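Local coordinates for protein Amuc_1100 (Akkermansia muciniphila, PDB 6KNY) that is of unknown function but is a membrane protein whose transmembrane helix, absent from this construct, probably tethers its folded part to the bacterial membrane, at residues Asp82-Ser87 / Ser100-Gln105; Leu120-Lys125 / Thr171-Glu176; Glu184-Ala189 / Val265-Ser270; Ala192-Gln197 / Phe201-Ile206. All coordinates share one frame; numbering follows the deposited sequence. Where two conformers were deposited one is given.

In the fold
The four contacts illustrate how helices and loops pack on one face of a single mixed sheet. Contacts 1, 2 and 3 are buried, contact 3 farthest from the chain's centre; contact 4 is buried with an exposed edge. Contact 2, nearest the centre, sets helix 117-134 against strand 170-181 and combines a Met-aromatic pair with a buried carboxylate and an intervening water. Contact 1 has no polar bond across it and joins helix 70-91 to the loop before helix 117-134, where F104 and L102 touch L124. Contacts 3 and 4 share helix 183-194: valines alone make contact 3 on strand 265-276, whereas contact 4 has a buried group of methionine, isoleucine and phenylalanine and, at the surface, a threonine-valine methyl pair.

Contact 1: residues Asp82-Ser87 / Ser100-Gln105; sequences DSLISS and SWLGFQ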
loop_
_atom_site.group_PDB
_atom_site.type_symbol
_atom_site.label_atom_id
_atom_site.label_comp_id
_atom_site.label_asym_id
_atom_site.label_seq_id
_atom_site.Cartn_x
_atom_site.Cartn_y
_atom_site.Cartn_z
ATOM N N ASP A 82 14.681 -0.758 0.805
ATOM C CA ASP A 82 15.881 -0.177 1.392
ATOM C C ASP A 82 15.674 1.293 1.739
ATOM O O ASP A 82 16.151 1.764 2.776
ATOM C CB ASP A 82 17.050 -0.380 0.435
ATOM C CG ASP A 82 17.453 -1.838 0.327
ATOM O OD1 ASP A 82 16.606 -2.719 0.570
ATOM O OD2 ASP A 82 18.632 -2.105 0.053
ATOM N N SER A 83 14.915 2.021 0.919
ATOM C CA SER A 83 14.607 3.414 1.241
ATOM C C SER A 83 13.695 3.509 2.458
ATOM O O SER A 83 13.892 4.368 3.326
ATOM C CB SER A 83 13.967 4.114 0.047
ATOM O OG SER A 83 14.970 4.547 -0.844
ATOM N N LEU A 84 12.689 2.628 2.540
ATOM C CA LEU A 84 11.764 2.662 3.670
ATOM C C LEU A 84 12.496 2.375 4.977
ATOM O O LEU A 84 12.329 3.096 5.965
ATOM C CB LEU A 84 10.630 1.656 3.452
ATOM C CG LEU A 84 9.692 1.475 4.653
ATOM C CD1 LEU A 84 9.037 2.812 4.985
ATOM C CD2 LEU A 84 8.641 0.375 4.405
ATOM N N ILE A 85 13.312 1.327 4.994
ATOM C CA ILE A 85 14.091 1.002 6.193
ATOM C C ILE A 85 14.943 2.191 6.614
ATOM O O ILE A 85 14.959 2.582 7.785
ATOM C CB ILE A 85 14.956 -0.242 5.935
ATOM C CG1 ILE A 85 14.067 -1.484 5.830
ATOM C CG2 ILE A 85 16.051 -0.364 7.027
ATOM C CD1 ILE A 85 14.798 -2.700 5.317
ATOM N N SER A 86 15.602 2.827 5.645
ATOM C CA SER A 86 16.472 3.966 5.931
ATOM C C SER A 86 15.681 5.153 6.466
ATOM O O SER A 86 16.114 5.819 7.417
ATOM C CB SER A 86 17.253 4.346 4.671
ATOM O OG SER A 86 17.486 5.740 4.629
ATOM N N SER A 87 14.500 5.408 5.901
ATOM C CA SER A 87 13.656 6.494 6.400
ATOM C C SER A 87 13.163 6.238 7.832
ATOM O O SER A 87 13.061 7.182 8.631
ATOM C CB SER A 87 12.474 6.712 5.459
ATOM O OG SER A 87 11.540 7.580 6.072
ATOM N N SER A 100 8.779 -4.438 6.146
ATOM C CA SER A 100 9.652 -3.684 5.251
ATOM C C SER A 100 9.546 -4.188 3.826
ATOM O O SER A 100 9.924 -3.467 2.907
ATOM C CB SER A 100 11.113 -3.753 5.709
ATOM O OG SER A 100 11.611 -5.084 5.622
ATOM N N TRP A 101 8.995 -5.381 3.621
ATOM C CA TRP A 101 8.821 -5.912 2.279
ATOM C C TRP A 101 7.530 -5.452 1.614
ATOM O O TRP A 101 7.245 -5.887 0.493
ATOM C CB TRP A 101 8.869 -7.434 2.307
ATOM C CG TRP A 101 10.261 -7.949 2.395
ATOM C CD1 TRP A 101 10.891 -8.446 3.509
ATOM C CD2 TRP A 101 11.220 -8.016 1.328
ATOM N NE1 TRP A 101 12.176 -8.818 3.195
ATOM C CE2 TRP A 101 12.407 -8.563 1.867
ATOM C CE3 TRP A 101 11.191 -7.660 -0.026
ATOM C CZ2 TRP A 101 13.555 -8.764 1.098
ATOM C CZ3 TRP A 101 12.334 -7.863 -0.792
ATOM C CH2 TRP A 101 13.501 -8.403 -0.228
ATOM N N LEU A 102 6.731 -4.619 2.288
ATOM C CA LEU A 102 5.585 -3.928 1.692
ATOM C C LEU A 102 4.503 -4.884 1.186
ATOM O O LEU A 102 3.746 -4.531 0.274
ATOM C CB LEU A 102 6.044 -3.007 0.553
ATOM C CG LEU A 102 6.920 -1.847 1.024
ATOM C CD1 LEU A 102 7.586 -1.159 -0.170
ATOM C CD2 LEU A 102 6.116 -0.851 1.863
ATOM N N GLY A 103 4.425 -6.091 1.749
ATOM C CA GLY A 103 3.501 -7.119 1.311
ATOM C C GLY A 103 4.023 -8.045 0.232
ATOM O O GLY A 103 3.285 -8.941 -0.213
ATOM N N PHE A 104 5.267 -7.873 -0.208
ATOM C CA PHE A 104 5.772 -8.622 -1.352
ATOM C C PHE A 104 6.980 -9.487 -0.990
ATOM O O PHE A 104 7.841 -9.740 -1.842
ATOM C CB PHE A 104 6.136 -7.668 -2.491
ATOM C CG PHE A 104 4.991 -6.801 -2.985
ATOM C CD1 PHE A 104 4.169 -7.230 -4.031
ATOM C CD2 PHE A 104 4.766 -5.540 -2.441
ATOM C CE1 PHE A 104 3.146 -6.407 -4.516
ATOM C CE2 PHE A 104 3.738 -4.716 -2.920
ATOM C CZ PHE A 104 2.928 -5.152 -3.944
ATOM N N GLN A 105 7.062 -9.972 0.259
ATOM C CA GLN A 105 8.204 -10.804 0.630
ATOM C C GLN A 105 8.221 -12.101 -0.163
ATOM O O GLN A 105 9.285 -12.698 -0.362
ATOM C CB GLN A 105 8.210 -11.113 2.134
ATOM C CG GLN A 105 9.527 -11.784 2.592
ATOM C CD GLN A 105 9.654 -11.913 4.105
ATOM O OE1 GLN A 105 8.655 -12.009 4.817
ATOM N NE2 GLN A 105 10.894 -11.912 4.602
#
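L84 and L102 meet methyl to methyl, their CD2 atoms 3.8 Å apart, with the two side chains crossing at a slant. The L84 branch leaves the helix with CG opposite the backbone N (chi1 173°), which carries its CD2 toward the loop of 100-105. One residue on, I85 lays its longer arm alongside S100: I85 CG1 lies 3.7 Å from S100 CB, and I85 CD1 sits 4.0 Å from S100 OG, so a hydrocarbon arm lies against a polar side chain. That hydroxyl finds its hydrogen bonds elsewhere, with the carbonyl O of D97 and NE of R81, bonds that would fix its rotation. L102 is presented by a type I' turn from W101 to F104, closed by a bond from F104 N to W101 O of 2.9 Å. The positive phi of L102 and G103 belongs to that turn, and a side chain at G103 would be pressed against the carbonyl O of L102. R81 also makes a cation-pi contact with W101, while Q105 CG lies above one face of the indole, toward its rim. Beyond the two segments, L84 and L102 both pack on V131 of helix 117-134, L102 also touches F80 of helix 70-91, and I95 of strand 94-95 lies against L84 and S100.

Contact 2: residues Leu120-Lys125 / Thr171-Glu176; sequences LGFELK and TPMPLE
The thioether of M173 comes up to the rim of the F122 ring, a Met-aromatic contact of the edge type: M173 SD stands 5.1 Å from the F122 ring centroid and 87° off the ring normal, with F122 CD2 its nearest ring atom at 3.9 Å. The methionine gets there by stretching fully beyond CG, so that CE also ends beside the same ring edge. E123 crosses the same arm obliquely; its OE2 lies 3.6 Å from M173 CB, and its aliphatic part runs near the sulfur. A water lies between the segments, within hydrogen-bonding distance of E123 OE2 (2.6 Å) and P174 O (2.7 Å). In the next shell, R147 forms a salt bridge with E123 OE1, which probably keeps this buried carboxylate ionised and steadies its rotation. F122 is flanked by H275, whose ring meets it edge-to-face, and by L273 and L65. With an alanine here in place of F122, M173 SD would probably lose its ring-edge contact, and H275, deprived of this edge-to-face partner, is likely to be less restrained. Backbone bonds from M173 to L273 fix the strand beneath. The whole is a helix laid across one face of a sheet, the axes of the two short segments 10.9 Å apart at an angle of 50°, as in layered alpha/beta folds.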
loop_
_atom_site.group_PDB
_atom_site.type_symbol
_atom_site.label_atom_id
_atom_site.label_comp_id
_atom_site.label_asym_id
_atom_site.label_seq_id
_atom_site.Cartn_x
_atom_site.Cartn_y
_atom_site.Cartn_z
ATOM N N LEU A 120 1.432 -6.046 -10.452
ATOM C CA LEU A 120 2.162 -5.911 -9.192
ATOM C C LEU A 120 2.890 -4.574 -9.069
ATOM O O LEU A 120 3.055 -4.055 -7.949
ATOM C CB LEU A 120 3.166 -7.049 -9.054
ATOM C CG LEU A 120 2.523 -8.426 -8.901
ATOM C CD1 LEU A 120 3.573 -9.523 -8.986
ATOM C CD2 LEU A 120 1.769 -8.506 -7.577
ATOM N N GLY A 121 3.380 -4.019 -10.186
ATOM C CA GLY A 121 4.087 -2.746 -10.105
ATOM C C GLY A 121 3.164 -1.601 -9.742
ATOM O O GLY A 121 3.547 -0.690 -9.013
ATOM N N PHE A 122 1.933 -1.633 -10.253
ATOM C CA PHE A 122 0.927 -0.674 -9.814
ATOM C C PHE A 122 0.683 -0.821 -8.318
ATOM O O PHE A 122 0.703 0.163 -7.579
ATOM C CB PHE A 122 -0.384 -0.880 -10.579
ATOM C CG PHE A 122 -1.564 -0.193 -9.944
ATOM C CD1 PHE A 122 -1.780 1.168 -10.144
ATOM C CD2 PHE A 122 -2.435 -0.890 -9.118
ATOM C CE1 PHE A 122 -2.859 1.812 -9.539
ATOM C CE2 PHE A 122 -3.512 -0.252 -8.525
ATOM C CZ PHE A 122 -3.728 1.087 -8.735
ATOM N N GLU A 123 0.472 -2.056 -7.858
ATOM C CA GLU A 123 0.172 -2.286 -6.443
ATOM C C GLU A 123 1.347 -1.900 -5.559
ATOM O O GLU A 123 1.173 -1.277 -4.506
ATOM C CB GLU A 123 -0.217 -3.747 -6.210
ATOM C CG GLU A 123 -0.828 -3.950 -4.847
ATOM C CD GLU A 123 -1.327 -5.356 -4.617
ATOM O OE1 GLU A 123 -0.790 -6.298 -5.240
ATOM O OE2 GLU A 123 -2.244 -5.513 -3.786
ATOM N N LEU A 124 2.562 -2.251 -5.983
ATOM C CA LEU A 124 3.751 -1.870 -5.231
ATOM C C LEU A 124 3.913 -0.354 -5.166
ATOM O O LEU A 124 4.248 0.193 -4.110
ATOM C CB LEU A 124 4.979 -2.526 -5.865
ATOM C CG LEU A 124 6.363 -2.074 -5.375
ATOM C CD1 LEU A 124 6.478 -2.144 -3.844
ATOM C CD2 LEU A 124 7.479 -2.882 -6.063
ATOM N N LYS A 125 3.690 0.347 -6.283
ATOM C CA LYS A 125 3.852 1.804 -6.250
ATOM C C LYS A 125 2.827 2.451 -5.330
ATOM O O LYS A 125 3.157 3.392 -4.596
ATOM C CB LYS A 125 3.753 2.404 -7.663
ATOM C CG LYS A 125 5.014 2.172 -8.498
ATOM C CD LYS A 125 5.880 3.449 -8.719
ATOM C CE LYS A 125 6.999 3.295 -9.772
ATOM N NZ LYS A 125 8.382 3.674 -9.322
ATOM N N THR A 171 -10.954 -3.204 -10.152
ATOM C CA THR A 171 -10.518 -4.429 -9.489
ATOM C C THR A 171 -9.989 -4.039 -8.121
ATOM O O THR A 171 -9.072 -3.206 -8.037
ATOM C CB THR A 171 -9.429 -5.147 -10.279
ATOM O OG1 THR A 171 -9.959 -5.576 -11.538
ATOM C CG2 THR A 171 -8.835 -6.349 -9.465
ATOM N N PRO A 172 -10.569 -4.547 -7.037
ATOM C CA PRO A 172 -10.060 -4.218 -5.704
ATOM C C PRO A 172 -8.840 -5.061 -5.396
ATOM O O PRO A 172 -8.787 -6.248 -5.733
ATOM C CB PRO A 172 -11.224 -4.604 -4.776
ATOM C CG PRO A 172 -11.856 -5.804 -5.484
ATOM C CD PRO A 172 -11.681 -5.516 -7.005
ATOM N N MET A 173 -7.874 -4.464 -4.703
ATOM C CA MET A 173 -6.664 -5.194 -4.329
ATOM C C MET A 173 -6.489 -5.164 -2.818
ATOM O O MET A 173 -6.207 -4.094 -2.253
ATOM C CB MET A 173 -5.444 -4.609 -5.039
ATOM C CG MET A 173 -5.581 -4.670 -6.572
ATOM S SD MET A 173 -4.127 -4.012 -7.396
ATOM C CE MET A 173 -4.538 -4.253 -9.137
ATOM N N PRO A 174 -6.623 -6.297 -2.117
ATOM C CA PRO A 174 -6.659 -6.263 -0.647
ATOM C C PRO A 174 -5.280 -6.103 -0.038
ATOM O O PRO A 174 -4.272 -6.551 -0.596
ATOM C CB PRO A 174 -7.264 -7.623 -0.276
ATOM C CG PRO A 174 -6.812 -8.520 -1.397
ATOM C CD PRO A 174 -6.803 -7.661 -2.650
ATOM N N LEU A 175 -5.245 -5.430 1.115
ATOM C CA LEU A 175 -4.083 -5.473 1.991
ATOM C C LEU A 175 -4.496 -5.093 3.404
ATOM O O LEU A 175 -5.556 -4.494 3.633
ATOM C CB LEU A 175 -2.970 -4.546 1.500
ATOM C CG LEU A 175 -3.271 -3.057 1.508
ATOM C CD1 LEU A 175 -1.995 -2.292 1.906
ATOM C CD2 LEU A 175 -3.763 -2.620 0.106
ATOM N N GLU A 176 -3.620 -5.417 4.348
ATOM C CA GLU A 176 -3.802 -5.070 5.749
ATOM C C GLU A 176 -2.541 -4.385 6.236
ATOM O O GLU A 176 -1.434 -4.818 5.911
ATOM C CB GLU A 176 -4.035 -6.308 6.632
ATOM C CG GLU A 176 -5.145 -7.239 6.204
ATOM C CD GLU A 176 -5.250 -8.444 7.152
ATOM O OE1 GLU A 176 -4.698 -8.377 8.275
ATOM O OE2 GLU A 176 -5.861 -9.461 6.763
HETATM O O HOH W 1 -3.476 -7.577 -2.926
#

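Contact 3: residues Glu184-Ala189 / Val265-Ser270; sequences ESVLKA and VFVQVS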
loop_
_atom_site.group_PDB
_atom_site.type_symbol
_atom_site.label_atom_id
_atom_site.label_comp_id
_atom_site.label_asym_id
_atom_site.label_seq_id
_atom_site.Cartn_x
_atom_site.Cartn_y
_atom_site.Cartn_z
ATOM N N GLU A 184 -2.130 10.897 18.770
ATOM C CA GLU A 184 -2.016 11.941 17.757
ATOM C C GLU A 184 -1.476 11.389 16.443
ATOM O O GLU A 184 -1.954 11.769 15.368
ATOM C CB GLU A 184 -1.130 13.080 18.267
ATOM N N SER A 185 -0.484 10.495 16.500
ATOM C CA SER A 185 0.073 9.951 15.262
ATOM C C SER A 185 -0.916 9.026 14.557
ATOM O O SER A 185 -0.932 8.950 13.321
ATOM C CB SER A 185 1.377 9.203 15.548
ATOM O OG SER A 185 1.179 8.122 16.440
ATOM N N VAL A 186 -1.760 8.340 15.318
ATOM C CA VAL A 186 -2.733 7.444 14.704
ATOM C C VAL A 186 -3.796 8.237 13.952
ATOM O O VAL A 186 -4.176 7.881 12.828
ATOM C CB VAL A 186 -3.334 6.531 15.782
ATOM C CG1 VAL A 186 -4.632 5.929 15.283
ATOM C CG2 VAL A 186 -2.315 5.463 16.158
ATOM N N LEU A 187 -4.267 9.341 14.539
ATOM C CA LEU A 187 -5.199 10.222 13.829
ATOM C C LEU A 187 -4.582 10.764 12.548
ATOM O O LEU A 187 -5.252 10.821 11.509
ATOM C CB LEU A 187 -5.664 11.369 14.736
ATOM C CG LEU A 187 -6.362 10.987 16.055
ATOM C CD1 LEU A 187 -6.377 12.158 17.030
ATOM C CD2 LEU A 187 -7.784 10.471 15.839
ATOM N N LYS A 188 -3.305 11.164 12.589
ATOM C CA LYS A 188 -2.644 11.605 11.357
ATOM C C LYS A 188 -2.527 10.466 10.352
ATOM O O LYS A 188 -2.643 10.686 9.143
ATOM C CB LYS A 188 -1.248 12.161 11.639
ATOM C CG LYS A 188 -1.175 13.386 12.520
ATOM C CD LYS A 188 0.264 13.907 12.543
ATOM C CE LYS A 188 0.533 14.769 13.764
ATOM N NZ LYS A 188 1.971 14.753 14.198
ATOM N N ALA A 189 -2.226 9.260 10.830
ATOM C CA ALA A 189 -2.118 8.110 9.936
ATOM C C ALA A 189 -3.453 7.823 9.271
ATOM O O ALA A 189 -3.531 7.605 8.055
ATOM C CB ALA A 189 -1.640 6.880 10.717
ATOM N N VAL A 265 -1.521 3.428 20.979
ATOM C CA VAL A 265 -2.748 2.967 20.341
ATOM C C VAL A 265 -2.362 2.053 19.183
ATOM O O VAL A 265 -1.483 2.392 18.381
ATOM C CB VAL A 265 -3.592 4.157 19.860
ATOM C CG1 VAL A 265 -4.815 3.673 19.092
ATOM C CG2 VAL A 265 -3.980 5.045 21.050
ATOM N N PHE A 266 -2.993 0.891 19.109
ATOM C CA PHE A 266 -2.705 -0.085 18.067
ATOM C C PHE A 266 -3.818 -0.055 17.027
ATOM O O PHE A 266 -5.002 -0.067 17.388
ATOM C CB PHE A 266 -2.556 -1.472 18.684
ATOM C CG PHE A 266 -2.668 -2.613 17.702
ATOM C CD1 PHE A 266 -3.906 -3.181 17.398
ATOM C CD2 PHE A 266 -1.529 -3.143 17.106
ATOM C CE1 PHE A 266 -4.004 -4.244 16.505
ATOM C CE2 PHE A 266 -1.615 -4.210 16.218
ATOM C CZ PHE A 266 -2.851 -4.762 15.916
ATOM N N VAL A 267 -3.430 0.001 15.771
ATOM C CA VAL A 267 -4.339 0.026 14.653
ATOM C C VAL A 267 -4.062 -1.067 13.662
ATOM O O VAL A 267 -2.963 -1.318 13.319
ATOM C CB VAL A 267 -4.264 1.335 13.868
ATOM C CG1 VAL A 267 -5.237 1.341 12.710
ATOM C CG2 VAL A 267 -4.531 2.508 14.754
ATOM N N GLN A 268 -5.120 -1.681 13.201
ATOM C CA GLN A 268 -5.069 -2.663 12.173
ATOM C C GLN A 268 -6.206 -2.364 11.234
ATOM O O GLN A 268 -7.351 -2.366 11.616
ATOM C CB GLN A 268 -5.131 -4.067 12.689
ATOM C CG GLN A 268 -4.723 -5.020 11.604
ATOM C CD GLN A 268 -4.504 -6.428 12.079
ATOM O OE1 GLN A 268 -3.402 -6.808 12.472
ATOM N NE2 GLN A 268 -5.555 -7.218 12.037
ATOM N N VAL A 269 -5.850 -2.068 10.004
ATOM C CA VAL A 269 -6.813 -1.723 8.985
ATOM C C VAL A 269 -6.739 -2.602 7.745
ATOM O O VAL A 269 -5.675 -2.950 7.310
ATOM C CB VAL A 269 -6.713 -0.233 8.605
ATOM C CG1 VAL A 269 -5.358 0.101 8.057
ATOM C CG2 VAL A 269 -7.755 0.123 7.588
ATOM N N SER A 270 -7.930 -2.956 7.276
ATOM C CA SER A 270 -8.098 -3.747 6.065
ATOM C C SER A 270 -8.493 -2.795 4.946
ATOM O O SER A 270 -9.489 -2.073 5.068
ATOM C CB SER A 270 -9.168 -4.816 6.280
ATOM O OG SER A 270 -9.323 -5.634 5.146
#
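V265, the first residue of its strand, meets V186 of helix 183-194: V186 CG2 lies 4.1 Å from V265 CB and 3.9 Å from V265 O, so one methyl of the helix valine sits over both side chain and carbonyl. Backbone bonds to G181 keep V265 in the sheet, and its side chain continues onto I208 and N210 of strand 201-210. F266 turns its side chain to the other face, where it touches E211, while its backbone pairs with R209. V267 brings the chain back toward the helix and makes the tightest meeting here. V186 CG1 and V267 CG2 are 3.5 Å apart, closer than usual for two methyls, and V186 CG2 is 4.0 Å from that same V267 CG2, so the V267 methyl lies against both branches of V186. In V186, CG1 stands across from the backbone N (chi1 162°), and this rotation sends both methyls to the strand. V267 is further flanked by F179 and I206. Q268 faces away from the helix layer, and its OE1 is hydrogen-bonded to K144 NZ. The strands on either side of 265-276, namely 170-181 and 201-210, run parallel to each other and are joined through helix 183-194, so this packing belongs to a split beta-alpha-beta unit in which 265-276 fills the middle place, an arrangement known from ferredoxin-like folds.

Contact 4: residues Ala192-Gln197 / Phe201-Ile206; sequences AITGMQ and FTVNSI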
loop_
_atom_site.group_PDB
_atom_site.type_symbol
_atom_site.label_atom_id
_atom_site.label_comp_id
_atom_site.label_asym_id
_atom_site.label_seq_id
_atom_site.Cartn_x
_atom_site.Cartn_y
_atom_site.Cartn_z
ATOM N N ALA A 192 -4.113 10.192 6.586
ATOM C CA ALA A 192 -3.227 10.030 5.433
ATOM C C ALA A 192 -3.705 8.911 4.511
ATOM O O ALA A 192 -3.584 9.013 3.279
ATOM C CB ALA A 192 -1.795 9.768 5.912
ATOM N N ILE A 193 -4.248 7.836 5.085
ATOM C CA ILE A 193 -4.716 6.709 4.276
ATOM C C ILE A 193 -5.800 7.157 3.314
ATOM O O ILE A 193 -5.801 6.786 2.129
ATOM C CB ILE A 193 -5.222 5.572 5.185
ATOM C CG1 ILE A 193 -4.076 4.947 5.974
ATOM C CG2 ILE A 193 -5.948 4.513 4.354
ATOM C CD1 ILE A 193 -4.546 3.942 6.994
ATOM N N THR A 194 -6.734 7.968 3.798
ATOM C CA THR A 194 -7.889 8.339 3.000
ATOM C C THR A 194 -7.720 9.657 2.269
ATOM O O THR A 194 -8.555 9.988 1.426
ATOM C CB THR A 194 -9.129 8.398 3.886
ATOM O OG1 THR A 194 -8.912 9.338 4.948
ATOM C CG2 THR A 194 -9.404 7.012 4.477
ATOM N N GLY A 195 -6.663 10.405 2.566
ATOM C CA GLY A 195 -6.363 11.631 1.866
ATOM C C GLY A 195 -5.387 11.477 0.730
ATOM O O GLY A 195 -4.930 12.485 0.193
ATOM N N MET A 196 -5.052 10.247 0.354
ATOM C CA MET A 196 -4.163 9.980 -0.770
ATOM C C MET A 196 -4.654 10.656 -2.041
ATOM O O MET A 196 -5.841 10.623 -2.368
ATOM C CB MET A 196 -4.071 8.474 -1.022
ATOM C CG MET A 196 -3.476 7.668 0.092
ATOM S SD MET A 196 -1.745 7.381 -0.257
ATOM C CE MET A 196 -1.028 8.703 0.708
ATOM N N GLN A 197 -3.706 11.201 -2.788
ATOM C CA GLN A 197 -3.957 12.061 -3.937
ATOM C C GLN A 197 -4.108 11.273 -5.234
ATOM O O GLN A 197 -5.017 11.538 -6.031
ATOM C CB GLN A 197 -2.805 13.067 -4.074
ATOM C CG GLN A 197 -2.159 13.512 -2.727
ATOM C CD GLN A 197 -1.305 12.423 -2.031
ATOM O OE1 GLN A 197 -0.588 11.647 -2.676
ATOM N NE2 GLN A 197 -1.397 12.367 -0.706
ATOM N N PHE A 201 -7.465 4.179 -1.781
ATOM C CA PHE A 201 -7.585 3.090 -0.810
ATOM C C PHE A 201 -8.912 3.247 -0.090
ATOM O O PHE A 201 -9.211 4.325 0.441
ATOM C CB PHE A 201 -6.455 3.112 0.225
ATOM C CG PHE A 201 -5.114 2.705 -0.314
ATOM C CD1 PHE A 201 -4.716 1.376 -0.290
ATOM C CD2 PHE A 201 -4.224 3.666 -0.807
ATOM C CE1 PHE A 201 -3.462 1.000 -0.772
ATOM C CE2 PHE A 201 -2.975 3.295 -1.282
ATOM C CZ PHE A 201 -2.590 1.970 -1.257
ATOM N N THR A 202 -9.708 2.189 -0.077
ATOM C CA THR A 202 -10.980 2.246 0.616
ATOM C C THR A 202 -10.905 1.329 1.828
ATOM O O THR A 202 -10.156 0.350 1.832
ATOM C CB THR A 202 -12.133 1.876 -0.330
ATOM O OG1 THR A 202 -13.384 2.170 0.316
ATOM C CG2 THR A 202 -12.080 0.395 -0.696
ATOM N N VAL A 203 -11.621 1.693 2.886
ATOM C CA VAL A 203 -11.475 1.024 4.177
ATOM C C VAL A 203 -12.518 -0.082 4.258
ATOM O O VAL A 203 -13.720 0.187 4.342
ATOM C CB VAL A 203 -11.616 2.003 5.349
ATOM C CG1 VAL A 203 -11.642 1.242 6.679
ATOM C CG2 VAL A 203 -10.477 3.016 5.337
ATOM N N ASN A 204 -12.056 -1.329 4.212
ATOM C CA ASN A 204 -12.940 -2.463 4.435
ATOM C C ASN A 204 -13.277 -2.608 5.914
ATOM O O ASN A 204 -14.445 -2.798 6.276
ATOM C CB ASN A 204 -12.295 -3.733 3.895
ATOM C CG ASN A 204 -13.154 -4.948 4.107
ATOM O OD1 ASN A 204 -14.320 -4.988 3.682
ATOM N ND2 ASN A 204 -12.598 -5.944 4.777
ATOM N N SER A 205 -12.276 -2.517 6.789
ATOM C CA SER A 205 -12.527 -2.628 8.223
ATOM C C SER A 205 -11.324 -2.057 8.956
ATOM O O SER A 205 -10.247 -1.907 8.378
ATOM C CB SER A 205 -12.793 -4.078 8.652
ATOM O OG SER A 205 -11.626 -4.870 8.543
ATOM N N ILE A 206 -11.518 -1.738 10.235
ATOM C CA ILE A 206 -10.439 -1.199 11.060
ATOM C C ILE A 206 -10.669 -1.622 12.507
ATOM O O ILE A 206 -11.814 -1.730 12.954
ATOM C CB ILE A 206 -10.327 0.336 10.939
ATOM C CG1 ILE A 206 -9.081 0.832 11.707
ATOM C CG2 ILE A 206 -11.615 1.042 11.414
ATOM C CD1 ILE A 206 -8.680 2.257 11.355
HETATM O O HOH W 2 -6.883 6.723 -0.938
#
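At the connection from helix 183-194 to the outermost strand 201-210 of the sheet, M196 and F201 form a Met-aromatic contact. M196 SD lies 5.5 Å from the F201 ring centroid, 70° off the ring normal, an oblique approach. The nearer touch is made by carbon, M196 CG to F201 CD2 at 4.2 Å. The methionine is bent at both outer torsions (chi2 -97°, chi3 97°), which bends its chain and sets the sulfur near the ring. I193, on the last turn of the helix, approaches F201 at its root: I193 CG2 is 4.4 Å from F201 CB, and I193 O also lies near that carbon. A water joins the backbones here, accepting from F201 N at 2.7 Å and giving a longer bond of 3.3 Å to I193 O, so both polar groups find a partner where the helix has run out. This is the closing half of a beta-alpha-beta crossover: the helix ends at T194, G195 is the first residue to leave helical angles, and the chain enters the strand that lies at the edge of the sheet. Farther along, N204 and S205 both face S270 of strand 265-276 in a classic beta bulge, where the strand turns a corner. Before that bend, T194 CG2 meets V203 CG2 at 4.2 Å, methyl against methyl at the protein surface. On the buried side I193 packs on L130 and L134 of helix 117-134, and F201 on L130, while the F201 ring also touches L175 of strand 170-181.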